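Local coordinates for Myo-inositol-1-phosphate synthase-related protein (Thermotoga maritima MSB8, PDB 3CIN) that is of unestablished function but belongs to the myo-inositol-1-phosphate synthase family and binds nicotinamide-adenine-dinucleotide and a magnesium ion, at residues Val174-Ala179 with Pro203-Leu208; Val215-Asp220 with Lys344-Arg349; Val340-Ile345 with Glu381-Trp386; Thr354-Asn359 with Lys364-Ala369. All blocks are in the same frame, centred on the assembly; numbering follows the deposited sequence. Where two conformers were deposited one is given.

How the contacts relate
All four contacts lie on or around the parallel sheet, which is of Rossmann type and ends 189-193, 214-217, 353-354. Contact 1 pairs two helices beside that sheet, and its Y175 reaches the adenine of NAD; strand 214-217, which follows helix 203-211, opens contact 2. Contacts 2 and 3 share K344 and I345 of helix 328-348, their centres about 9 Å apart. Contact 4 lies about 10 Å from contact 2, centre to centre, and the two are joined where T354 OG1 lies 2.7 Å from V216 O, a probable hydrogen bond. Contact 4 also carries two ligands of the magnesium ion; its P366 side chain is about 12 Å from NAD.

Contact 1. Residues Val174-Ala179 with Pro203-Leu208; sequences VYAYAA and PAFVEL. With NAD (nicotinamide-adenine-dinucleotide), chain F.
F205 holds its CG anti to its own carbonyl carbon (chi1 -77°), which sends the ring across to A176, while L208 has CG anti to the backbone N (chi1 -176°) and reaches Y177. The F205 ring comes in with its CD1-CE1 side leading: CE1 lies 3.6 Å from A176 CB, which meets the ring obliquely. The same corner, CE1, sits 3.9 Å from Y177 N, and that nitrogen is at the ring edge, in its plane. One turn further along, the CD2 methyl of L208 rests 3.7 Å from Y177 CD1, the two side chains crossing at about a right angle. No hydrogen bond crosses between the two segments; what joins them is apolar contact, the A176 methyl meeting the phenyl ring, with segment axes 10.4 Å apart. F205 also leans on L157 of helix 154-162, and A176 on F191 of strand 189-193. Y175 points away from helix 203-211, toward the cofactor. Its OH donates a hydrogen bond to NAD N1A, with OH and N1A 2.6 Å apart, and N1A lies in the plane of the tyrosine ring, at its edge. V99 N bonds to the same hydroxyl. The segments run nearly parallel, at 17°, as neighbouring helices do beside the parallel sheet of a Rossmann-type fold, with one of them also lining the adenine end of the NAD pocket.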
# COMPACT_ATOMS: atom_id res chain seq x y z
N VAL A 174 32.49 -8.05 24.90
CA VAL A 174 33.90 -7.84 25.19
C VAL A 174 34.26 -6.37 25.01
O VAL A 174 34.99 -5.78 25.87
CB VAL A 174 34.76 -8.74 24.30
CG1 VAL A 174 36.27 -8.43 24.52
CG2 VAL A 174 34.48 -10.25 24.58
N TYR A 175 33.79 -5.76 23.93
CA TYR A 175 34.06 -4.32 23.73
C TYR A 175 33.50 -3.38 24.82
O TYR A 175 34.21 -2.46 25.24
CB TYR A 175 33.57 -3.86 22.39
CG TYR A 175 34.29 -4.38 21.18
CD1 TYR A 175 35.68 -4.38 21.07
CD2 TYR A 175 33.56 -4.82 20.07
CE1 TYR A 175 36.31 -4.79 19.92
CE2 TYR A 175 34.20 -5.22 18.91
CZ TYR A 175 35.58 -5.22 18.84
OH TYR A 175 36.21 -5.68 17.70
N ALA A 176 32.27 -3.61 25.27
CA ALA A 176 31.70 -2.84 26.37
C ALA A 176 32.48 -3.02 27.71
O ALA A 176 32.63 -2.09 28.51
CB ALA A 176 30.21 -3.22 26.58
N TYR A 177 32.91 -4.24 27.96
CA TYR A 177 33.78 -4.54 29.07
C TYR A 177 35.08 -3.73 28.95
O TYR A 177 35.47 -3.05 29.91
CB TYR A 177 34.03 -6.03 29.14
CG TYR A 177 34.89 -6.47 30.29
CD1 TYR A 177 34.36 -6.79 31.52
CD2 TYR A 177 36.26 -6.59 30.12
CE1 TYR A 177 35.16 -7.21 32.54
CE2 TYR A 177 37.06 -6.96 31.13
CZ TYR A 177 36.51 -7.30 32.33
OH TYR A 177 37.34 -7.73 33.34
N ALA A 178 35.77 -3.86 27.83
CA ALA A 178 36.93 -3.03 27.55
C ALA A 178 36.67 -1.51 27.71
O ALA A 178 37.52 -0.79 28.25
CB ALA A 178 37.49 -3.33 26.15
N ALA A 179 35.50 -1.05 27.28
CA ALA A 179 35.13 0.35 27.39
C ALA A 179 35.08 0.79 28.85
O ALA A 179 35.49 1.93 29.15
CB ALA A 179 33.82 0.69 26.62
N PRO A 203 21.77 -5.58 33.24
CA PRO A 203 22.22 -4.99 34.48
C PRO A 203 23.68 -5.26 34.83
O PRO A 203 24.32 -4.45 35.54
CB PRO A 203 21.30 -5.61 35.51
CG PRO A 203 20.05 -5.85 34.76
CD PRO A 203 20.50 -6.31 33.41
N ALA A 204 24.26 -6.35 34.32
CA ALA A 204 25.69 -6.60 34.56
C ALA A 204 26.53 -5.47 34.02
O ALA A 204 27.49 -5.02 34.67
CB ALA A 204 26.11 -7.88 33.93
N PHE A 205 26.19 -5.00 32.83
CA PHE A 205 26.97 -3.96 32.16
C PHE A 205 26.62 -2.57 32.73
O PHE A 205 27.48 -1.68 32.79
CB PHE A 205 26.80 -4.02 30.65
CG PHE A 205 27.59 -5.11 30.00
CD1 PHE A 205 28.91 -4.90 29.63
CD2 PHE A 205 27.01 -6.36 29.69
CE1 PHE A 205 29.57 -5.89 28.98
CE2 PHE A 205 27.71 -7.31 29.02
CZ PHE A 205 28.99 -7.10 28.73
N VAL A 206 25.37 -2.36 33.12
CA VAL A 206 24.97 -1.06 33.69
C VAL A 206 25.74 -0.87 35.01
O VAL A 206 26.29 0.21 35.26
CB VAL A 206 23.46 -0.91 33.88
CG1 VAL A 206 23.12 0.42 34.53
CG2 VAL A 206 22.77 -1.04 32.51
N GLU A 207 25.81 -1.91 35.82
CA GLU A 207 26.58 -1.84 37.07
C GLU A 207 28.08 -1.66 36.84
O GLU A 207 28.72 -0.85 37.51
CB GLU A 207 26.39 -3.09 37.92
CG GLU A 207 27.09 -2.98 39.26
CD GLU A 207 26.68 -4.09 40.22
OE1 GLU A 207 26.17 -5.13 39.74
OE2 GLU A 207 26.86 -3.90 41.45
N LEU A 208 28.66 -2.44 35.94
CA LEU A 208 30.06 -2.30 35.61
C LEU A 208 30.31 -0.87 35.14
O LEU A 208 31.29 -0.25 35.52
CB LEU A 208 30.43 -3.30 34.50
CG LEU A 208 31.90 -3.37 34.06
CD1 LEU A 208 32.76 -4.06 35.04
CD2 LEU A 208 32.10 -4.06 32.66
PA NAD F . 27.59 -4.03 8.08
O1A NAD F . 27.61 -3.23 6.80
O2A NAD F . 27.77 -5.49 7.82
O5B NAD F . 28.83 -3.54 8.90
C5B NAD F . 29.27 -4.26 10.05
C4B NAD F . 30.78 -4.07 10.15
O4B NAD F . 31.22 -4.57 11.40
C3B NAD F . 31.59 -4.77 9.07
O3B NAD F . 32.60 -3.93 8.56
C2B NAD F . 32.20 -5.96 9.80
O2B NAD F . 33.33 -6.47 9.15
C1B NAD F . 32.43 -5.35 11.16
N9A NAD F . 32.56 -6.30 12.27
C8A NAD F . 31.81 -7.46 12.41
N7A NAD F . 32.14 -7.99 13.64
C5A NAD F . 33.09 -7.18 14.21
C6A NAD F . 33.83 -7.29 15.39
N6A NAD F . 33.64 -8.30 16.30
N1A NAD F . 34.69 -6.25 15.69
C2A NAD F . 34.86 -5.20 14.80
N3A NAD F . 34.19 -5.12 13.60
C4A NAD F . 33.32 -6.12 13.34
O3 NAD F . 26.28 -3.74 8.91
PN NAD F . 25.57 -2.34 9.06
O1N NAD F . 24.40 -2.32 8.13
O2N NAD F . 26.57 -1.24 9.11
O5D NAD F . 24.91 -2.49 10.50
C5D NAD F . 25.72 -2.41 11.65
C4D NAD F . 24.95 -2.84 12.90
O4D NAD F . 23.95 -1.88 13.15
C3D NAD F . 24.27 -4.20 12.83
O3D NAD F . 24.35 -4.85 14.13
C2D NAD F . 22.82 -3.81 12.59
O2D NAD F . 21.91 -4.78 13.11
C1D NAD F . 22.75 -2.54 13.42
N1N NAD F . 21.62 -1.69 13.05
C2N NAD F . 21.54 -1.20 11.81
C3N NAD F . 20.43 -0.35 11.57
C7N NAD F . 20.43 0.41 10.32
O7N NAD F . 21.45 0.13 9.45
N7N NAD F . 19.47 1.31 10.08
C4N NAD F . 19.48 -0.06 12.53
C5N NAD F . 19.59 -0.59 13.79
C6N NAD F . 20.71 -1.40 14.03

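Contact 2. Residues Val215-Asp220 with Lys344-Arg349; sequences VVFGDD and KIALDR
V215 meets the helix first, and with both methyls. Its CG1 lies 3.7 Å from A346 CB, while CG2 lies against the A346-L347 peptide, 3.9 Å from L347 N. The valine has CG1 anti to its backbone N (chi1 -175°), a setting that spreads the two branches over A346 and that peptide. F217 returns to the helix side. Its CB leaves at an angle to helix 328-348, but the ring swings closer and brings CZ to 4.2 Å from A346 CB, an oblique approach. A346 is thus touched by both V215 and F217, and W386 also packs on it. Beyond F217 the chain leaves the helix; a cis peptide precedes D219, and D220 goes on to touch NAD. On the helix, I345 CG2 sits 3.2 Å above one face of the R349 guanidinium, toward its rim; R349 also makes a cation-pi contact with W386 and a hydrogen bond to W386 O. Strand and helix run at 150°, without a hydrogen bond between them, so their union rests on buried apolar contact; the salt bridge of K344 NZ with D348 OD1, 3.1 Å long, takes no part in it.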
# COMPACT_ATOMS: atom_id res chain seq x y z
N VAL A 215 29.43 6.02 30.64
CA VAL A 215 28.05 6.30 30.22
C VAL A 215 27.71 5.33 29.10
O VAL A 215 28.47 5.13 28.16
CB VAL A 215 27.90 7.75 29.65
CG1 VAL A 215 26.43 8.05 29.34
CG2 VAL A 215 28.42 8.76 30.61
N VAL A 216 26.52 4.76 29.17
CA VAL A 216 26.08 3.82 28.18
C VAL A 216 24.77 4.31 27.58
O VAL A 216 23.85 4.62 28.33
CB VAL A 216 25.89 2.42 28.78
CG1 VAL A 216 25.25 1.50 27.78
CG2 VAL A 216 27.27 1.82 29.18
N PHE A 217 24.72 4.40 26.26
CA PHE A 217 23.42 4.54 25.56
C PHE A 217 23.15 3.21 24.85
O PHE A 217 24.03 2.62 24.17
CB PHE A 217 23.41 5.65 24.52
CG PHE A 217 23.68 7.08 25.07
CD1 PHE A 217 23.39 7.46 26.38
CD2 PHE A 217 24.22 8.03 24.19
CE1 PHE A 217 23.60 8.80 26.78
CE2 PHE A 217 24.42 9.31 24.58
CZ PHE A 217 24.17 9.70 25.88
N GLY A 218 21.91 2.78 24.91
CA GLY A 218 21.53 1.55 24.20
C GLY A 218 20.09 1.21 24.52
O GLY A 218 19.48 1.89 25.34
N ASP A 219 19.56 0.16 23.90
CA ASP A 219 20.20 -0.69 22.87
C ASP A 219 19.34 -0.69 21.57
O ASP A 219 18.13 -0.56 21.65
CB ASP A 219 20.30 -2.17 23.36
CG ASP A 219 21.11 -2.29 24.67
OD1 ASP A 219 22.22 -1.70 24.72
OD2 ASP A 219 20.66 -2.94 25.64
N ASP A 220 19.98 -0.85 20.43
CA ASP A 220 19.38 -1.09 19.09
C ASP A 220 18.84 0.24 18.56
O ASP A 220 17.82 0.72 19.02
CB ASP A 220 18.26 -2.12 19.15
CG ASP A 220 18.05 -2.84 17.82
OD1 ASP A 220 18.79 -2.57 16.87
OD2 ASP A 220 17.17 -3.71 17.79
N LYS A 344 28.95 13.05 24.99
CA LYS A 344 29.90 14.00 25.61
C LYS A 344 29.23 14.87 26.68
O LYS A 344 29.82 15.15 27.72
CB LYS A 344 30.53 14.84 24.51
CG LYS A 344 31.60 15.80 24.96
CD LYS A 344 32.77 15.05 25.59
CE LYS A 344 34.02 15.90 25.73
NZ LYS A 344 33.74 17.25 26.28
N ILE A 345 27.98 15.32 26.47
CA ILE A 345 27.24 16.01 27.51
C ILE A 345 27.02 15.13 28.75
O ILE A 345 27.23 15.57 29.89
CB ILE A 345 25.85 16.54 26.99
CG1 ILE A 345 26.08 17.68 25.96
CG2 ILE A 345 25.00 17.05 28.12
CD1 ILE A 345 24.84 17.98 25.07
N ALA A 346 26.60 13.89 28.54
CA ALA A 346 26.39 12.99 29.68
C ALA A 346 27.67 12.72 30.43
O ALA A 346 27.69 12.68 31.67
CB ALA A 346 25.74 11.69 29.24
N LEU A 347 28.74 12.57 29.69
CA LEU A 347 30.09 12.42 30.29
C LEU A 347 30.49 13.65 31.07
O LEU A 347 30.95 13.52 32.24
CB LEU A 347 31.10 12.07 29.19
CG LEU A 347 32.57 12.14 29.58
CD1 LEU A 347 32.82 11.12 30.67
CD2 LEU A 347 33.38 11.84 28.33
N ASP A 348 30.35 14.83 30.47
CA ASP A 348 30.63 16.10 31.15
C ASP A 348 29.83 16.23 32.46
O ASP A 348 30.34 16.73 33.47
CB ASP A 348 30.31 17.31 30.26
CG ASP A 348 31.22 17.42 29.04
OD1 ASP A 348 32.29 16.77 28.98
OD2 ASP A 348 30.81 18.17 28.14
N ARG A 349 28.61 15.78 32.45
CA ARG A 349 27.77 15.76 33.65
C ARG A 349 28.01 14.59 34.62
O ARG A 349 27.34 14.48 35.63
CB ARG A 349 26.31 15.66 33.21
CG ARG A 349 25.81 16.88 32.51
CD ARG A 349 24.38 16.61 32.14
NE ARG A 349 23.82 17.63 31.28
CZ ARG A 349 22.61 17.52 30.74
NH1 ARG A 349 21.87 16.46 30.98
NH2 ARG A 349 22.16 18.47 29.94

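Contact 3. Residues Val340-Ile345 with Glu381-Trp386; sequences VRLGKI and EKMRIW
L342 and W386 make the main fit of this helix pair. The six-membered end of the indole projects from helix 376-386 as a broad bump and comes up against L342 and I345, which are one turn apart on helix 328-348. L342 meets its rim, CD2 lying 3.7 Å from W386 CZ3 and close to the ring plane; I345 comes in obliquely from outside that plane, its CG2 4.0 Å from W386 CH2, the two side chains sliding past each other in opposite directions. Backbone also meets the bump: L342 O is 3.7 Å from W386 CH2, at the indole edge and near its plane. Such a reach is possible because W386 has CG anti to its own N (chi1 -180°), which extends the indole across a gap of 12.6 Å between the axes. M383 touches more loosely, its SD 4.4 Å from L342 CD1. At the other end of the indole NE1 bonds to E351, fixing the ring's rotation, while P357 packs beside W386 and Y362 touches both L342 and M383. Crossing at 49°, the two segments pack the last helix, 376-386, onto helix 328-348, which itself lies against the parallel sheet of the Rossmann-type fold.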
# COMPACT_ATOMS: atom_id res chain seq x y z
N VAL A 340 26.62 10.86 19.63
CA VAL A 340 27.97 11.16 20.06
C VAL A 340 28.07 12.48 20.82
O VAL A 340 28.86 12.60 21.77
CB VAL A 340 29.01 11.13 18.89
CG1 VAL A 340 29.06 9.73 18.24
CG2 VAL A 340 28.81 12.26 17.88
N ARG A 341 27.31 13.50 20.42
CA ARG A 341 27.35 14.81 21.11
C ARG A 341 26.62 14.71 22.45
O ARG A 341 27.07 15.24 23.46
CB ARG A 341 26.69 15.87 20.24
CG ARG A 341 27.46 16.12 18.91
CD ARG A 341 26.91 17.20 18.11
NE ARG A 341 25.62 16.87 17.51
CZ ARG A 341 24.84 17.77 16.89
NH1 ARG A 341 25.18 19.08 16.80
NH2 ARG A 341 23.69 17.37 16.39
N LEU A 342 25.49 14.02 22.47
CA LEU A 342 24.82 13.77 23.74
C LEU A 342 25.66 12.92 24.68
O LEU A 342 25.56 13.04 25.92
CB LEU A 342 23.49 13.07 23.49
CG LEU A 342 22.40 13.85 22.75
CD1 LEU A 342 21.23 12.90 22.36
CD2 LEU A 342 21.91 15.06 23.56
N GLY A 343 26.47 12.02 24.15
CA GLY A 343 27.36 11.22 25.00
C GLY A 343 28.38 12.09 25.71
O GLY A 343 28.69 11.88 26.87
N LYS A 344 28.95 13.05 24.99
CA LYS A 344 29.90 14.00 25.61
C LYS A 344 29.23 14.87 26.68
O LYS A 344 29.82 15.15 27.72
CB LYS A 344 30.53 14.84 24.51
CG LYS A 344 31.60 15.80 24.96
CD LYS A 344 32.77 15.05 25.59
CE LYS A 344 34.02 15.90 25.73
NZ LYS A 344 33.74 17.25 26.28
N ILE A 345 27.98 15.32 26.47
CA ILE A 345 27.24 16.01 27.51
C ILE A 345 27.02 15.13 28.75
O ILE A 345 27.23 15.57 29.89
CB ILE A 345 25.85 16.54 26.99
CG1 ILE A 345 26.08 17.68 25.96
CG2 ILE A 345 25.00 17.05 28.12
CD1 ILE A 345 24.84 17.98 25.07
N GLU A 381 10.29 15.01 23.62
CA GLU A 381 10.24 16.23 24.43
C GLU A 381 11.06 16.06 25.70
O GLU A 381 11.78 16.98 26.11
CB GLU A 381 8.80 16.62 24.74
CG GLU A 381 8.01 16.96 23.45
CD GLU A 381 8.26 18.40 22.84
OE1 GLU A 381 9.42 18.93 22.69
OE2 GLU A 381 7.21 19.01 22.49
N LYS A 382 11.00 14.88 26.30
CA LYS A 382 11.82 14.63 27.51
C LYS A 382 13.33 14.60 27.25
O LYS A 382 14.11 15.02 28.09
CB LYS A 382 11.38 13.34 28.18
CG LYS A 382 9.97 13.44 28.77
CD LYS A 382 9.57 12.12 29.47
CE LYS A 382 8.22 12.21 30.22
NZ LYS A 382 8.33 12.47 31.70
N MET A 383 13.71 14.14 26.07
CA MET A 383 15.09 14.14 25.64
C MET A 383 15.52 15.58 25.42
O MET A 383 16.58 15.94 25.88
CB MET A 383 15.27 13.31 24.38
CG MET A 383 16.67 13.15 23.93
SD MET A 383 17.16 14.51 22.82
CE MET A 383 16.09 14.15 21.39
N ARG A 384 14.71 16.41 24.75
CA ARG A 384 15.08 17.85 24.63
C ARG A 384 15.33 18.48 26.01
O ARG A 384 16.31 19.19 26.21
CB ARG A 384 14.06 18.63 23.86
CG ARG A 384 13.89 18.23 22.39
CD ARG A 384 12.92 19.16 21.66
NE ARG A 384 13.36 20.55 21.65
CZ ARG A 384 14.19 21.07 20.75
NH1 ARG A 384 14.63 20.35 19.72
NH2 ARG A 384 14.56 22.34 20.86
N ILE A 385 14.46 18.21 26.97
CA ILE A 385 14.61 18.80 28.29
C ILE A 385 15.91 18.32 28.92
O ILE A 385 16.61 19.10 29.51
CB ILE A 385 13.43 18.47 29.20
CG1 ILE A 385 12.18 19.20 28.71
CG2 ILE A 385 13.71 18.91 30.67
CD1 ILE A 385 10.83 18.56 29.17
N TRP A 386 16.22 17.03 28.80
CA TRP A 386 17.49 16.47 29.33
C TRP A 386 18.70 17.19 28.74
O TRP A 386 19.70 17.46 29.44
CB TRP A 386 17.58 14.97 29.02
CG TRP A 386 18.85 14.33 29.55
CD1 TRP A 386 19.04 13.75 30.78
CD2 TRP A 386 20.10 14.24 28.86
NE1 TRP A 386 20.33 13.31 30.89
CE2 TRP A 386 20.99 13.57 29.71
CE3 TRP A 386 20.55 14.64 27.60
CZ2 TRP A 386 22.33 13.34 29.36
CZ3 TRP A 386 21.86 14.41 27.25
CH2 TRP A 386 22.73 13.78 28.12

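Contact 4. Residues Thr354-Asn359 with Lys364-Ala369; sequences TVYPVN and KNPGPA. With MG (magnesium ion), chain E.
N359 faces the loop at G367, and its carboxamide ties the two segments together. N359 ND2 gives both of its hydrogens, one to G367 O at 2.9 Å (N-H...O 163°) and one to T354 OG1, also at 2.9 Å. Both acceptors lie close to the amide plane, which fixes the rotation of the amide about its chi2 bond, although ND2 stands well above the carbonyl plane of G367. The amide thus joins the helix to the loop and, through OD1, to G218 N just after strand 214-217. Y356 turns its ring edge to the same carbonyl, CD1 lying 3.4 Å from G367 O in the ring plane, and runs side by side with P366, pointing the same way; its hydroxyl bonds to K372 O. T354 OG1, bonded also to V216 O, is anti to its own N (chi1 -161°), which leaves CG2 facing P368: the two side chains cross obliquely, CG2 3.6 Å from P368 N, beside the cis peptide. P366 O and P368 O bind the magnesium ion at 2.4 and 2.5 Å. Two waters, one donating to N365 OD1 and the other to A369 O, join N201 OD1 and E371 O to complete this metal site, built largely of backbone carbonyls and water.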
# COMPACT_ATOMS: atom_id res chain seq x y z
N THR A 354 23.38 4.02 32.62
CA THR A 354 22.68 4.28 31.31
C THR A 354 21.73 5.45 31.47
O THR A 354 21.36 5.81 32.60
CB THR A 354 22.02 3.03 30.69
OG1 THR A 354 21.79 3.26 29.30
CG2 THR A 354 20.76 2.63 31.35
N VAL A 355 21.41 6.13 30.38
CA VAL A 355 20.63 7.38 30.44
C VAL A 355 19.29 7.18 29.67
O VAL A 355 19.19 7.41 28.48
CB VAL A 355 21.46 8.55 29.85
CG1 VAL A 355 20.71 9.88 29.94
CG2 VAL A 355 22.84 8.64 30.57
N TYR A 356 18.23 6.83 30.41
CA TYR A 356 16.93 6.58 29.77
C TYR A 356 16.37 7.75 28.94
O TYR A 356 15.83 7.51 27.89
CB TYR A 356 15.92 6.17 30.82
CG TYR A 356 14.55 5.90 30.28
CD1 TYR A 356 14.31 4.78 29.46
CD2 TYR A 356 13.48 6.72 30.60
CE1 TYR A 356 13.00 4.50 29.02
CE2 TYR A 356 12.19 6.48 30.12
CZ TYR A 356 11.97 5.37 29.32
OH TYR A 356 10.69 5.07 28.87
N PRO A 357 16.49 9.01 29.40
CA PRO A 357 15.94 10.13 28.59
C PRO A 357 16.51 10.18 27.18
O PRO A 357 15.76 10.49 26.25
CB PRO A 357 16.35 11.37 29.40
CG PRO A 357 16.38 10.85 30.83
CD PRO A 357 16.96 9.48 30.73
N VAL A 358 17.76 9.78 27.03
CA VAL A 358 18.36 9.62 25.69
C VAL A 358 17.89 8.33 24.99
O VAL A 358 17.44 8.34 23.85
CB VAL A 358 19.88 9.69 25.76
CG1 VAL A 358 20.56 9.39 24.43
CG2 VAL A 358 20.33 11.11 26.22
N ASN A 359 18.02 7.20 25.68
CA ASN A 359 17.68 5.91 25.11
C ASN A 359 16.24 5.90 24.62
O ASN A 359 15.97 5.33 23.57
CB ASN A 359 17.83 4.78 26.14
CG ASN A 359 19.24 4.66 26.66
OD1 ASN A 359 20.22 4.95 25.93
ND2 ASN A 359 19.35 4.05 27.85
N LYS A 364 15.39 1.53 20.00
CA LYS A 364 14.17 0.78 20.07
C LYS A 364 14.05 -0.21 21.18
O LYS A 364 12.96 -0.64 21.43
CB LYS A 364 13.72 0.21 18.75
CG LYS A 364 14.69 -0.55 17.97
CD LYS A 364 13.99 -1.07 16.73
CE LYS A 364 14.84 -1.97 15.91
NZ LYS A 364 15.67 -1.20 14.95
N ASN A 365 15.13 -0.50 21.92
CA ASN A 365 15.02 -1.19 23.20
C ASN A 365 15.70 -0.36 24.23
O ASN A 365 16.86 -0.64 24.54
CB ASN A 365 15.69 -2.56 23.06
CG ASN A 365 15.62 -3.40 24.30
OD1 ASN A 365 14.93 -3.09 25.28
ND2 ASN A 365 16.40 -4.51 24.28
N PRO A 366 15.05 0.71 24.71
CA PRO A 366 15.75 1.62 25.58
C PRO A 366 16.14 1.06 26.93
O PRO A 366 15.31 0.56 27.66
CB PRO A 366 14.74 2.77 25.75
CG PRO A 366 13.42 2.13 25.58
CD PRO A 366 13.66 1.14 24.47
N GLY A 367 17.40 1.22 27.31
CA GLY A 367 17.83 0.78 28.59
C GLY A 367 17.42 1.74 29.68
O GLY A 367 17.15 2.93 29.38
N PRO A 368 17.43 1.29 30.94
CA PRO A 368 17.85 -0.03 31.48
C PRO A 368 16.73 -1.05 31.40
O PRO A 368 15.67 -0.75 30.85
CB PRO A 368 18.18 0.29 32.92
CG PRO A 368 17.10 1.37 33.30
CD PRO A 368 17.06 2.22 32.04
N ALA A 369 17.00 -2.26 31.86
CA ALA A 369 16.04 -3.37 31.68
C ALA A 369 14.71 -3.07 32.32
O ALA A 369 13.68 -3.58 31.91
CB ALA A 369 16.61 -4.63 32.23
MG MG E . 14.52 -1.38 28.73
O HOH W 1 13.44 -1.73 26.63
O HOH W 2 13.50 -3.44 29.13